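PDB 3SYJ: adhesion and penetration protein autotransporter from Haemophilus influenzae, which promotes adherence to and invasion of host cells and bacterial aggregation, its secreted passenger domain pairing a probable serine protease with a long beta-helix. Local coordinates for residues Q159-D164 and D169-A174; T3-D8 and S606-I611; Y11-A16 and Y598-K603; P149-I154 and S194-D199. All coordinates share one frame; numbering follows the deposited sequence.

Contact 1. Residues Q159-D164 and D169-A174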
loop_
_atom_site.group_PDB
_atom_site.type_symbol
_atom_site.label_atom_id
_atom_site.label_comp_id
_atom_site.label_asym_id
_atom_site.label_seq_id
_atom_site.Cartn_x
_atom_site.Cartn_y
_atom_site.Cartn_z
ATOM N N GLN A 159 38.751 -16.198 55.616
ATOM C CA GLN A 159 38.043 -16.956 54.592
ATOM C C GLN A 159 38.686 -18.322 54.327
ATOM O O GLN A 159 39.884 -18.416 54.069
ATOM C CB GLN A 159 37.933 -16.137 53.294
ATOM C CG GLN A 159 37.382 -14.723 53.461
ATOM C CD GLN A 159 35.881 -14.667 53.758
ATOM O OE1 GLN A 159 35.203 -15.696 53.859
ATOM N NE2 GLN A 159 35.357 -13.447 53.898
ATOM N N PHE A 160 37.875 -19.370 54.396
ATOM C CA PHE A 160 38.319 -20.716 54.104
ATOM C C PHE A 160 37.413 -21.336 53.060
ATOM O O PHE A 160 36.252 -20.946 52.932
ATOM C CB PHE A 160 38.221 -21.588 55.356
ATOM C CG PHE A 160 39.100 -21.147 56.493
ATOM C CD1 PHE A 160 40.332 -21.740 56.704
ATOM C CD2 PHE A 160 38.675 -20.165 57.375
ATOM C CE1 PHE A 160 41.134 -21.349 57.761
ATOM C CE2 PHE A 160 39.474 -19.773 58.436
ATOM C CZ PHE A 160 40.706 -20.367 58.626
ATOM N N TRP A 161 37.932 -22.307 52.315
ATOM C CA TRP A 161 37.052 -23.295 51.694
ATOM C C TRP A 161 37.430 -24.709 52.137
ATOM O O TRP A 161 38.590 -24.984 52.435
ATOM C CB TRP A 161 36.959 -23.156 50.169
ATOM C CG TRP A 161 38.242 -23.264 49.424
ATOM C CD1 TRP A 161 39.201 -24.222 49.567
ATOM C CD2 TRP A 161 38.693 -22.397 48.381
ATOM N NE1 TRP A 161 40.229 -23.991 48.688
ATOM C CE2 TRP A 161 39.941 -22.877 47.949
ATOM C CE3 TRP A 161 38.164 -21.252 47.778
ATOM C CZ2 TRP A 161 40.667 -22.258 46.947
ATOM C CZ3 TRP A 161 38.883 -20.643 46.783
ATOM C CH2 TRP A 161 40.123 -21.142 46.377
ATOM N N ARG A 162 36.434 -25.585 52.215
ATOM C CA ARG A 162 36.637 -26.934 52.727
ATOM C C ARG A 162 36.326 -27.954 51.649
ATOM O O ARG A 162 35.339 -27.814 50.931
ATOM C CB ARG A 162 35.733 -27.189 53.927
ATOM C CG ARG A 162 35.908 -26.187 55.034
ATOM C CD ARG A 162 35.649 -26.805 56.394
ATOM N NE ARG A 162 36.431 -26.093 57.393
ATOM C CZ ARG A 162 37.577 -26.534 57.890
ATOM N NH1 ARG A 162 38.059 -27.708 57.510
ATOM N NH2 ARG A 162 38.230 -25.810 58.783
ATOM N N ASN A 163 37.171 -28.979 51.535
ATOM C CA ASN A 163 36.973 -30.004 50.517
ATOM C C ASN A 163 36.167 -31.187 51.037
ATOM O O ASN A 163 35.612 -31.144 52.135
ATOM C CB ASN A 163 38.307 -30.466 49.921
ATOM C CG ASN A 163 39.196 -31.167 50.937
ATOM O OD1 ASN A 163 38.720 -31.690 51.946
ATOM N ND2 ASN A 163 40.497 -31.182 50.668
ATOM N N ASP A 164 36.104 -32.243 50.240
ATOM C CA ASP A 164 35.277 -33.392 50.582
ATOM C C ASP A 164 35.823 -34.191 51.772
ATOM O O ASP A 164 35.123 -35.021 52.350
ATOM C CB ASP A 164 35.053 -34.268 49.348
ATOM C CG ASP A 164 33.850 -33.820 48.535
ATOM O OD1 ASP A 164 32.946 -33.210 49.134
ATOM O OD2 ASP A 164 33.795 -34.081 47.313
ATOM N N ASP A 169 41.402 -24.777 53.422
ATOM C CA ASP A 169 42.423 -23.867 52.930
ATOM C C ASP A 169 41.996 -22.463 53.314
ATOM O O ASP A 169 40.876 -22.057 53.014
ATOM C CB ASP A 169 42.537 -23.931 51.410
ATOM C CG ASP A 169 43.095 -25.249 50.913
ATOM O OD1 ASP A 169 43.782 -25.949 51.691
ATOM O OD2 ASP A 169 42.844 -25.573 49.731
ATOM N N GLN A 170 42.873 -21.723 53.983
ATOM C CA GLN A 170 42.587 -20.321 54.265
ATOM C C GLN A 170 43.007 -19.463 53.087
ATOM O O GLN A 170 44.193 -19.291 52.828
ATOM C CB GLN A 170 43.296 -19.838 55.523
ATOM C CG GLN A 170 42.776 -18.488 55.962
ATOM C CD GLN A 170 43.571 -17.867 57.084
ATOM O OE1 GLN A 170 43.917 -16.685 57.026
ATOM N NE2 GLN A 170 43.858 -18.652 58.117
ATOM N N VAL A 171 42.030 -18.925 52.370
ATOM C CA VAL A 171 42.310 -18.243 51.115
ATOM C C VAL A 171 42.489 -16.734 51.288
ATOM O O VAL A 171 43.094 -16.079 50.443
ATOM C CB VAL A 171 41.219 -18.535 50.086
ATOM C CG1 VAL A 171 41.132 -20.044 49.839
ATOM C CG2 VAL A 171 39.882 -17.993 50.572
ATOM N N ALA A 172 41.981 -16.185 52.388
ATOM C CA ALA A 172 42.166 -14.763 52.673
ATOM C C ALA A 172 42.141 -14.446 54.172
ATOM O O ALA A 172 41.471 -15.124 54.951
ATOM C CB ALA A 172 41.128 -13.926 51.936
ATOM N N GLY A 173 42.874 -13.410 54.567
ATOM C CA GLY A 173 42.822 -12.917 55.931
ATOM C C GLY A 173 41.488 -12.236 56.198
ATOM O O GLY A 173 40.684 -12.064 55.279
ATOM N N ALA A 174 41.249 -11.850 57.448
ATOM C CA ALA A 174 39.991 -11.217 57.819
ATOM C C ALA A 174 39.913 -9.827 57.229
ATOM O O ALA A 174 40.939 -9.214 56.951
ATOM C CB ALA A 174 39.849 -11.144 59.321
HETATM O O HOH W 1 37.947 -11.257 54.419
#
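W161 and D169 are joined by paired backbone bonds, W161 N to D169 O and D169 N to W161 O, both 3.0 Å. At the other end Q159 N gives a straight bond to A172 O (3.0 Å, 169°), while Q159 O takes V171 N at 2.8 Å and, weakly, A172 N. V171 and A172 thus both face Q159: a classic beta bulge in the antiparallel hairpin 159-162/168-172 of the protease domain, whose first strand also pairs in parallel with strand 2-4. Among side chains, W161 NE1 donates to D169 OD2 (3.2 Å), meeting the carboxylate on its anti side, 20° out of its plane, with indole and carboxylate planes steeply tilted. The apolar part is CH-pi: V171 CG1 sits squarely over the six-membered ring of W161, 3.5 Å from its centroid, and Q170 CG lies over one face of F160, 4.0 Å from the ring centre. In Q170, chi1 (-168°) sets CG over the ring, and the extended chain carries NE2 on to F160 CZ.

Contact 2. Residues T3-D8 and S606-I611; sequences TYFGID and SEMEGI
F5 and M608 make the apolar half of this contact. The methyl CE of M608 lies over one face of the F5 ring, 4.0 Å from its centroid, and M608 SD stands obliquely 5.2 Å from the same centroid, a Met-aromatic contact. M608 CG also touches the ring, 3.6 Å from F5 CZ. A fully stretched M608 side chain, all three torsions near 180° (chi1 -175°), carries the thioether out from the helix to the ring.

E609 makes the polar half. Its OE1 comes within 3.5 Å of F5 CE1, the carboxylate turned 73° from the ring plane, and its OE2 lies 3.3 Å from D8 CA. The carboxylates of D8 and E609 stand nearly perpendicular, D8 OD1 3.8 Å from E609 OE2, a like-charge approach probably eased by a salt bridge from K34 to E609 OE1 and a bond from Y9 N to E609 OE2. Two waters bridge the segments: one lies within bonding distance of I7 O and E609 OE1, the other of D8 OD1 and E609 O.

Behind these groups, a type I turn from Y4 to I7 presents F5, and a Schellman motif with G610 as C-prime residue ends the helix just past E609. The contact sets the turn between strand 2-4 and helix 9-17 of the protease domain against helix 603-609 of the beta-solenoid part, with W161 of strand 159-162 touching F5, M608 and E609.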
loop_
_atom_site.group_PDB
_atom_site.type_symbol
_atom_site.label_atom_id
_atom_site.label_comp_id
_atom_site.label_asym_id
_atom_site.label_seq_id
_atom_site.Cartn_x
_atom_site.Cartn_y
_atom_site.Cartn_z
ATOM N N THR A 3 33.460 -21.765 53.239
ATOM C CA THR A 3 32.655 -22.215 52.121
ATOM C C THR A 3 33.043 -23.643 51.719
ATOM O O THR A 3 34.034 -24.195 52.206
ATOM C CB THR A 3 32.817 -21.274 50.906
ATOM O OG1 THR A 3 34.160 -21.343 50.408
ATOM C CG2 THR A 3 32.492 -19.831 51.297
ATOM N N TYR A 4 32.250 -24.225 50.826
ATOM C CA TYR A 4 32.470 -25.570 50.318
ATOM C C TYR A 4 33.180 -25.519 48.966
ATOM O O TYR A 4 32.626 -25.038 47.975
ATOM C CB TYR A 4 31.123 -26.284 50.191
ATOM C CG TYR A 4 31.176 -27.674 49.607
ATOM C CD1 TYR A 4 32.249 -28.523 49.863
ATOM C CD2 TYR A 4 30.134 -28.153 48.824
ATOM C CE1 TYR A 4 32.291 -29.803 49.328
ATOM C CE2 TYR A 4 30.165 -29.428 48.286
ATOM C CZ TYR A 4 31.245 -30.250 48.543
ATOM O OH TYR A 4 31.273 -31.520 48.014
ATOM N N PHE A 5 34.413 -26.021 48.934
ATOM C CA PHE A 5 35.225 -26.031 47.721
ATOM C C PHE A 5 34.602 -26.861 46.595
ATOM O O PHE A 5 35.006 -26.749 45.436
ATOM C CB PHE A 5 36.646 -26.526 48.027
ATOM C CG PHE A 5 37.586 -26.440 46.854
ATOM C CD1 PHE A 5 37.989 -25.208 46.366
ATOM C CD2 PHE A 5 38.063 -27.590 46.239
ATOM C CE1 PHE A 5 38.852 -25.117 45.286
ATOM C CE2 PHE A 5 38.928 -27.510 45.161
ATOM C CZ PHE A 5 39.325 -26.272 44.683
ATOM N N GLY A 6 33.610 -27.678 46.936
ATOM C CA GLY A 6 32.877 -28.442 45.940
ATOM C C GLY A 6 31.902 -27.608 45.119
ATOM O O GLY A 6 31.315 -28.094 44.147
ATOM N N ILE A 7 31.727 -26.350 45.522
ATOM C CA ILE A 7 30.864 -25.405 44.816
ATOM C C ILE A 7 31.677 -24.156 44.464
ATOM O O ILE A 7 32.492 -23.700 45.275
ATOM C CB ILE A 7 29.651 -25.026 45.685
ATOM C CG1 ILE A 7 28.686 -26.206 45.791
ATOM C CG2 ILE A 7 28.930 -23.799 45.133
ATOM C CD1 ILE A 7 27.669 -26.052 46.892
ATOM N N ASP A 8 31.478 -23.627 43.253
ATOM C CA ASP A 8 32.186 -22.422 42.807
ATOM C C ASP A 8 32.160 -21.358 43.883
ATOM O O ASP A 8 31.104 -21.048 44.432
ATOM C CB ASP A 8 31.545 -21.835 41.554
ATOM C CG ASP A 8 31.832 -22.647 40.317
ATOM O OD1 ASP A 8 32.806 -23.427 40.321
ATOM O OD2 ASP A 8 31.083 -22.502 39.334
ATOM N N SER A 606 43.362 -18.506 43.236
ATOM C CA SER A 606 42.671 -18.253 41.976
ATOM C C SER A 606 42.883 -19.413 41.003
ATOM O O SER A 606 41.937 -19.879 40.357
ATOM C CB SER A 606 43.160 -16.950 41.342
ATOM O OG SER A 606 42.784 -15.828 42.124
ATOM N N GLU A 607 44.127 -19.879 40.898
ATOM C CA GLU A 607 44.454 -20.990 40.005
ATOM C C GLU A 607 43.760 -22.278 40.439
ATOM O O GLU A 607 43.288 -23.051 39.609
ATOM C CB GLU A 607 45.962 -21.203 39.939
ATOM C CG GLU A 607 46.666 -20.284 38.964
ATOM C CD GLU A 607 48.115 -20.041 39.346
ATOM O OE1 GLU A 607 48.756 -20.980 39.867
ATOM O OE2 GLU A 607 48.608 -18.911 39.128
ATOM N N MET A 608 43.698 -22.492 41.747
ATOM C CA MET A 608 43.020 -23.642 42.313
ATOM C C MET A 608 41.532 -23.592 41.993
ATOM O O MET A 608 40.932 -24.590 41.585
ATOM C CB MET A 608 43.254 -23.686 43.823
ATOM C CG MET A 608 42.693 -24.916 44.497
ATOM S SD MET A 608 43.558 -25.403 46.003
ATOM C CE MET A 608 42.379 -26.616 46.580
ATOM N N GLU A 609 40.938 -22.417 42.167
ATOM C CA GLU A 609 39.528 -22.227 41.870
ATOM C C GLU A 609 39.261 -22.203 40.360
ATOM O O GLU A 609 38.154 -22.498 39.914
ATOM C CB GLU A 609 39.007 -20.955 42.552
ATOM C CG GLU A 609 37.534 -20.652 42.319
ATOM C CD GLU A 609 36.597 -21.716 42.863
ATOM O OE1 GLU A 609 37.031 -22.567 43.667
ATOM O OE2 GLU A 609 35.411 -21.692 42.489
ATOM N N GLY A 610 40.277 -21.866 39.574
ATOM C CA GLY A 610 40.120 -21.805 38.130
ATOM C C GLY A 610 39.461 -20.536 37.595
ATOM O O GLY A 610 38.787 -20.569 36.561
ATOM N N ILE A 611 39.658 -19.416 38.288
ATOM C CA ILE A 611 39.103 -18.128 37.870
ATOM C C ILE A 611 40.202 -17.068 37.799
ATOM O O ILE A 611 41.178 -17.139 38.547
ATOM C CB ILE A 611 38.055 -17.645 38.872
ATOM C CG1 ILE A 611 38.677 -17.582 40.266
ATOM C CG2 ILE A 611 36.846 -18.563 38.859
ATOM C CD1 ILE A 611 37.760 -17.054 41.333
HETATM O O HOH W 2 35.110 -23.119 45.594
HETATM O O HOH W 3 35.293 -22.684 39.676
#

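Contact 3. Residues Y11-A16 and Y598-K603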
loop_
_atom_site.group_PDB
_atom_site.type_symbol
_atom_site.label_atom_id
_atom_site.label_comp_id
_atom_site.label_asym_id
_atom_site.label_seq_id
_atom_site.Cartn_x
_atom_site.Cartn_y
_atom_site.Cartn_z
ATOM N N TYR A 11 29.605 -18.282 43.768
ATOM C CA TYR A 11 28.268 -18.264 44.366
ATOM C C TYR A 11 28.263 -17.469 45.662
ATOM O O TYR A 11 27.424 -16.609 45.881
ATOM C CB TYR A 11 27.774 -19.680 44.661
ATOM C CG TYR A 11 27.209 -20.414 43.473
ATOM C CD1 TYR A 11 25.932 -20.127 42.996
ATOM C CD2 TYR A 11 27.937 -21.417 42.846
ATOM C CE1 TYR A 11 25.409 -20.816 41.907
ATOM C CE2 TYR A 11 27.428 -22.108 41.768
ATOM C CZ TYR A 11 26.169 -21.807 41.302
ATOM O OH TYR A 11 25.678 -22.506 40.229
ATOM N N TYR A 12 29.215 -17.767 46.523
ATOM C CA TYR A 12 29.271 -17.134 47.821
ATOM C C TYR A 12 29.637 -15.658 47.723
ATOM O O TYR A 12 29.254 -14.854 48.568
ATOM C CB TYR A 12 30.297 -17.860 48.676
ATOM C CG TYR A 12 30.013 -19.330 48.883
ATOM C CD1 TYR A 12 29.153 -19.760 49.892
ATOM C CD2 TYR A 12 30.616 -20.290 48.084
ATOM C CE1 TYR A 12 28.903 -21.110 50.095
ATOM C CE2 TYR A 12 30.376 -21.640 48.278
ATOM C CZ TYR A 12 29.518 -22.046 49.283
ATOM O OH TYR A 12 29.284 -23.392 49.470
ATOM N N ARG A 13 30.412 -15.306 46.709
ATOM C CA ARG A 13 30.789 -13.914 46.520
ATOM C C ARG A 13 29.602 -13.131 45.964
ATOM O O ARG A 13 29.269 -12.066 46.471
ATOM C CB ARG A 13 31.996 -13.798 45.590
ATOM C CG ARG A 13 33.302 -14.339 46.167
ATOM C CD ARG A 13 33.761 -13.565 47.389
ATOM N NE ARG A 13 33.452 -12.146 47.271
ATOM C CZ ARG A 13 34.132 -11.294 46.517
ATOM N NH1 ARG A 13 35.165 -11.748 45.829
ATOM N NH2 ARG A 13 33.782 -10.012 46.439
ATOM N N ASP A 14 28.960 -13.669 44.930
ATOM C CA ASP A 14 27.801 -13.017 44.324
ATOM C C ASP A 14 26.686 -12.836 45.352
ATOM O O ASP A 14 26.038 -11.784 45.410
ATOM C CB ASP A 14 27.292 -13.810 43.113
ATOM C CG ASP A 14 28.160 -13.609 41.868
ATOM O OD1 ASP A 14 29.062 -12.740 41.907
ATOM O OD2 ASP A 14 27.939 -14.316 40.856
ATOM N N PHE A 15 26.477 -13.868 46.162
ATOM C CA PHE A 15 25.467 -13.859 47.218
ATOM C C PHE A 15 25.652 -12.621 48.101
ATOM O O PHE A 15 24.705 -11.873 48.335
ATOM C CB PHE A 15 25.569 -15.144 48.060
ATOM C CG PHE A 15 24.282 -15.547 48.734
ATOM C CD1 PHE A 15 23.362 -16.350 48.077
ATOM C CD2 PHE A 15 23.998 -15.136 50.029
ATOM C CE1 PHE A 15 22.181 -16.732 48.695
ATOM C CE2 PHE A 15 22.818 -15.513 50.654
ATOM C CZ PHE A 15 21.910 -16.315 49.988
ATOM N N ALA A 16 26.884 -12.395 48.560
ATOM C CA ALA A 16 27.163 -11.298 49.486
ATOM C C ALA A 16 27.006 -9.924 48.834
ATOM O O ALA A 16 26.602 -8.963 49.491
ATOM C CB ALA A 16 28.547 -11.442 50.070
ATOM N N TYR A 598 33.867 -9.245 42.599
ATOM C CA TYR A 598 35.284 -9.129 42.259
ATOM C C TYR A 598 36.099 -10.245 42.921
ATOM O O TYR A 598 35.825 -10.620 44.054
ATOM C CB TYR A 598 35.778 -7.764 42.745
ATOM C CG TYR A 598 37.218 -7.391 42.422
ATOM C CD1 TYR A 598 37.536 -6.735 41.242
ATOM C CD2 TYR A 598 38.251 -7.663 43.317
ATOM C CE1 TYR A 598 38.839 -6.369 40.942
ATOM C CE2 TYR A 598 39.567 -7.304 43.030
ATOM C CZ TYR A 598 39.853 -6.653 41.836
ATOM O OH TYR A 598 41.148 -6.285 41.528
ATOM N N ASN A 599 37.107 -10.764 42.224
ATOM C CA ASN A 599 37.939 -11.834 42.775
ATOM C C ASN A 599 39.194 -11.309 43.461
ATOM O O ASN A 599 40.154 -10.913 42.799
ATOM C CB ASN A 599 38.323 -12.843 41.690
ATOM C CG ASN A 599 39.276 -13.920 42.204
ATOM O OD1 ASN A 599 39.368 -14.163 43.408
ATOM N ND2 ASN A 599 39.990 -14.560 41.291
ATOM N N HIS A 600 39.180 -11.317 44.791
ATOM C CA HIS A 600 40.301 -10.813 45.577
ATOM C C HIS A 600 41.392 -11.864 45.816
ATOM O O HIS A 600 42.397 -11.565 46.455
ATOM C CB HIS A 600 39.827 -10.304 46.940
ATOM C CG HIS A 600 38.941 -9.098 46.876
ATOM N ND1 HIS A 600 39.433 -7.811 46.925
ATOM C CD2 HIS A 600 37.593 -8.985 46.799
ATOM C CE1 HIS A 600 38.427 -6.957 46.861
ATOM N NE2 HIS A 600 37.300 -7.642 46.785
ATOM N N LEU A 601 41.203 -13.090 45.332
ATOM C CA LEU A 601 42.154 -14.155 45.654
ATOM C C LEU A 601 43.536 -13.976 44.997
ATOM O O LEU A 601 43.654 -13.437 43.897
ATOM C CB LEU A 601 41.570 -15.531 45.317
ATOM C CG LEU A 601 40.328 -15.969 46.099
ATOM C CD1 LEU A 601 39.815 -17.295 45.586
ATOM C CD2 LEU A 601 40.638 -16.052 47.578
ATOM N N ASN A 602 44.580 -14.440 45.679
ATOM C CA ASN A 602 45.928 -14.386 45.115
ATOM C C ASN A 602 46.103 -15.370 43.963
ATOM O O ASN A 602 45.192 -16.138 43.645
ATOM C CB ASN A 602 46.996 -14.630 46.189
ATOM C CG ASN A 602 46.943 -16.038 46.763
ATOM O OD1 ASN A 602 46.417 -16.962 46.138
ATOM N ND2 ASN A 602 47.489 -16.205 47.964
ATOM N N LYS A 603 47.278 -15.328 43.348
ATOM C CA LYS A 603 47.612 -16.194 42.221
ATOM C C LYS A 603 47.257 -17.645 42.500
ATOM O O LYS A 603 46.618 -18.311 41.687
ATOM C CB LYS A 603 49.111 -16.106 41.937
ATOM C CG LYS A 603 49.500 -15.286 40.725
ATOM C CD LYS A 603 49.728 -16.191 39.527
ATOM C CE LYS A 603 50.767 -15.605 38.584
ATOM N NZ LYS A 603 51.454 -16.671 37.791
HETATM O O HOH W 4 36.723 -14.476 44.690
#
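R13 of helix 9-17 carries the contact, meeting Y598 and H600 of the loop that precedes helix 603-609. Its chain bends twice, at chi2 (-64°) and chi3 (-36°), and so carries the guanidinium to the loop edge-on, with the carbonyl O of Y598 near the guanidinium plane. The modelled approach of that oxygen to NH1 is too short to be trusted, so its exact geometry is doubtful. H600 offers the edge of its ring to the guanidinium, CD2 lying 3.8 Å from R13 NH1 and the two planes 43° apart. The edge of the Y598 ring stands over one face of the imidazole, Y598 CD2 3.5 Å above its plane and over its centre. R13 NH1 also reaches, weakly at 3.3 Å, a water lying in the guanidinium plane, and this water donates to N599 OD1 (3.0 Å).

N599 OD1 has a second task, accepting from L601 N at 2.9 Å in an Asx turn, while its ND2 bonds to P612 O. One residue beyond R13, D14 turns its carboxylate to the residues just before Y598, bonding A597 N and H596 ND1. Helix 9-17 of the protease domain therefore meets this loop through an arginine and an acid in succession. The nearby guanidinium, if placed as modelled, may make a protonated H600 less favourable.

Contact 4. Residues P149-I154 and S194-D199; sequences PERVRI and SYLGGD
Two strands of the seven-stranded antiparallel sheet in the protease domain, 151-155 and 193-196, face each other here without being neighbours: strands 221-226, 231-238 and 249-253 lie between them in the sheet order. The domain belongs to the S6 peptidases of the PA clan, whose fold is that of the chymotrypsin-like barrels, and the meeting of side chains from strands so far apart in the order is consistent with a curled sheet closing round its own interior. The nearest CA atoms, those of R151 and L196, are 10.4 Å apart, so side chains must span the gap.

R151 does most of the spanning. Its chain is bent at chi3 (-89°), which turns the guanidinium over L196. L196 CD2 sits 3.9 Å above the guanidinium plane, over its centre, and L196 CD1 touches the aliphatic part, 3.9 Å from R151 CD. CD2 thus covers one flat face of the cation, while CD1 packs on the aliphatic stem.

R151 is buried, and its NE has a weak bond to Y206 OH, while M222 and I224 of strand 221-226 pack on its side chain. S194 comes toward the guanidinium too, but its OG stays 4.2 Å from R151 NH1. A water bridges the two residues instead through R151 NH2: lying in the guanidinium plane, it accepts from NH2 of R151 at 3.2 Å and stands 2.5 Å from S194 OG.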
loop_
_atom_site.group_PDB
_atom_site.type_symbol
_atom_site.label_atom_id
_atom_site.label_comp_id
_atom_site.label_asym_id
_atom_site.label_seq_id
_atom_site.Cartn_x
_atom_site.Cartn_y
_atom_site.Cartn_z
ATOM N N PRO A 149 11.142 -19.595 56.940
ATOM C CA PRO A 149 11.641 -20.563 55.955
ATOM C C PRO A 149 13.070 -20.309 55.498
ATOM O O PRO A 149 13.778 -21.265 55.186
ATOM C CB PRO A 149 10.699 -20.372 54.769
ATOM C CG PRO A 149 10.178 -19.003 54.905
ATOM C CD PRO A 149 10.142 -18.680 56.368
ATOM N N GLU A 150 13.478 -19.046 55.443
ATOM C CA GLU A 150 14.812 -18.695 54.975
ATOM C C GLU A 150 15.638 -18.025 56.071
ATOM O O GLU A 150 15.106 -17.317 56.930
ATOM C CB GLU A 150 14.718 -17.802 53.740
ATOM C CG GLU A 150 13.830 -18.371 52.636
ATOM C CD GLU A 150 14.537 -19.374 51.742
ATOM O OE1 GLU A 150 15.705 -19.718 52.027
ATOM O OE2 GLU A 150 13.928 -19.813 50.741
ATOM N N ARG A 151 16.943 -18.272 56.049
ATOM C CA ARG A 151 17.857 -17.682 57.017
ATOM C C ARG A 151 19.217 -17.520 56.345
ATOM O O ARG A 151 19.685 -18.445 55.681
ATOM C CB ARG A 151 17.975 -18.565 58.268
ATOM C CG ARG A 151 17.848 -17.778 59.562
ATOM C CD ARG A 151 18.596 -18.386 60.733
ATOM N NE ARG A 151 17.820 -19.345 61.509
ATOM C CZ ARG A 151 17.605 -19.268 62.824
ATOM N NH1 ARG A 151 18.090 -18.264 63.533
ATOM N NH2 ARG A 151 16.903 -20.207 63.434
ATOM N N VAL A 152 19.849 -16.356 56.503
ATOM C CA VAL A 152 21.147 -16.101 55.871
ATOM C C VAL A 152 22.113 -15.339 56.789
ATOM O O VAL A 152 21.694 -14.738 57.780
ATOM C CB VAL A 152 20.996 -15.310 54.558
ATOM C CG1 VAL A 152 20.091 -16.044 53.586
ATOM C CG2 VAL A 152 20.449 -13.924 54.838
ATOM N N ARG A 153 23.403 -15.377 56.458
ATOM C CA ARG A 153 24.418 -14.601 57.176
ATOM C C ARG A 153 25.478 -14.084 56.208
ATOM O O ARG A 153 25.544 -14.498 55.049
ATOM C CB ARG A 153 25.079 -15.415 58.303
ATOM C CG ARG A 153 26.036 -16.527 57.836
ATOM C CD ARG A 153 27.052 -16.904 58.927
ATOM N NE ARG A 153 27.915 -15.766 59.257
ATOM C CZ ARG A 153 29.055 -15.471 58.634
ATOM N NH1 ARG A 153 29.507 -16.247 57.652
ATOM N NH2 ARG A 153 29.757 -14.400 59.002
ATOM N N ILE A 154 26.317 -13.178 56.682
ATOM C CA ILE A 154 27.271 -12.535 55.805
ATOM C C ILE A 154 28.371 -11.945 56.660
ATOM O O ILE A 154 28.108 -11.454 57.757
ATOM C CB ILE A 154 26.582 -11.426 54.980
ATOM C CG1 ILE A 154 27.600 -10.707 54.083
ATOM C CG2 ILE A 154 25.866 -10.448 55.908
ATOM C CD1 ILE A 154 26.994 -9.676 53.146
ATOM N N SER A 194 21.181 -18.254 69.830
ATOM C CA SER A 194 20.896 -19.363 68.943
ATOM C C SER A 194 22.221 -19.892 68.389
ATOM O O SER A 194 23.151 -19.123 68.133
ATOM C CB SER A 194 19.962 -18.920 67.817
ATOM O OG SER A 194 19.497 -20.027 67.058
ATOM N N TYR A 195 22.315 -21.210 68.248
ATOM C CA TYR A 195 23.470 -21.838 67.619
ATOM C C TYR A 195 23.058 -22.417 66.269
ATOM O O TYR A 195 22.017 -23.064 66.149
ATOM C CB TYR A 195 24.042 -22.950 68.507
ATOM C CG TYR A 195 24.873 -22.463 69.676
ATOM C CD1 TYR A 195 26.170 -22.014 69.489
ATOM C CD2 TYR A 195 24.364 -22.470 70.966
ATOM C CE1 TYR A 195 26.938 -21.573 70.554
ATOM C CE2 TYR A 195 25.121 -22.031 72.039
ATOM C CZ TYR A 195 26.409 -21.582 71.830
ATOM O OH TYR A 195 27.176 -21.144 72.893
ATOM N N LEU A 196 23.873 -22.175 65.251
ATOM C CA LEU A 196 23.647 -22.763 63.943
ATOM C C LEU A 196 24.927 -23.457 63.507
ATOM O O LEU A 196 26.029 -22.929 63.684
ATOM C CB LEU A 196 23.240 -21.695 62.927
ATOM C CG LEU A 196 22.133 -20.716 63.331
ATOM C CD1 LEU A 196 21.954 -19.630 62.273
ATOM C CD2 LEU A 196 20.804 -21.438 63.605
ATOM N N GLY A 197 24.788 -24.645 62.941
ATOM C CA GLY A 197 25.953 -25.446 62.620
ATOM C C GLY A 197 25.610 -26.673 61.814
ATOM O O GLY A 197 24.458 -27.083 61.737
ATOM N N GLY A 198 26.624 -27.263 61.201
ATOM C CA GLY A 198 26.425 -28.440 60.383
ATOM C C GLY A 198 27.576 -28.648 59.425
ATOM O O GLY A 198 28.678 -28.154 59.641
ATOM N N ASP A 199 27.305 -29.365 58.346
ATOM C CA ASP A 199 28.347 -29.791 57.433
ATOM C C ASP A 199 28.321 -28.929 56.175
ATOM O O ASP A 199 27.352 -28.956 55.418
ATOM C CB ASP A 199 28.125 -31.265 57.094
ATOM C CG ASP A 199 29.162 -31.811 56.134
ATOM O OD1 ASP A 199 30.063 -31.052 55.718
ATOM O OD2 ASP A 199 29.066 -33.012 55.799
HETATM O O HOH W 5 16.985 -19.950 66.640
#

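How the contacts relate
Contacts 1, 2 and 3 form one cluster, their centres 10 to 12 Å apart. Contacts 1 and 2 share the three-stranded sheet, where R162 N meets T3 O at 2.8 Å, and D164 OD1 meets Y4 OH at 2.6 Å. L601 of contact 3 packs on V171 and W161 of contact 1, and S606 OG of contact 2 lies 3.2 Å from N599 ND2 of contact 3. Contacts 2 and 3 thus join the protease domain to 598-611 in the solenoid part of the passenger. Contact 4 lies within the protease, about 21 Å between centres from contact 3, touching it where F15 and A16 meet V152 and I154. All four lie away from the probable catalytic S218.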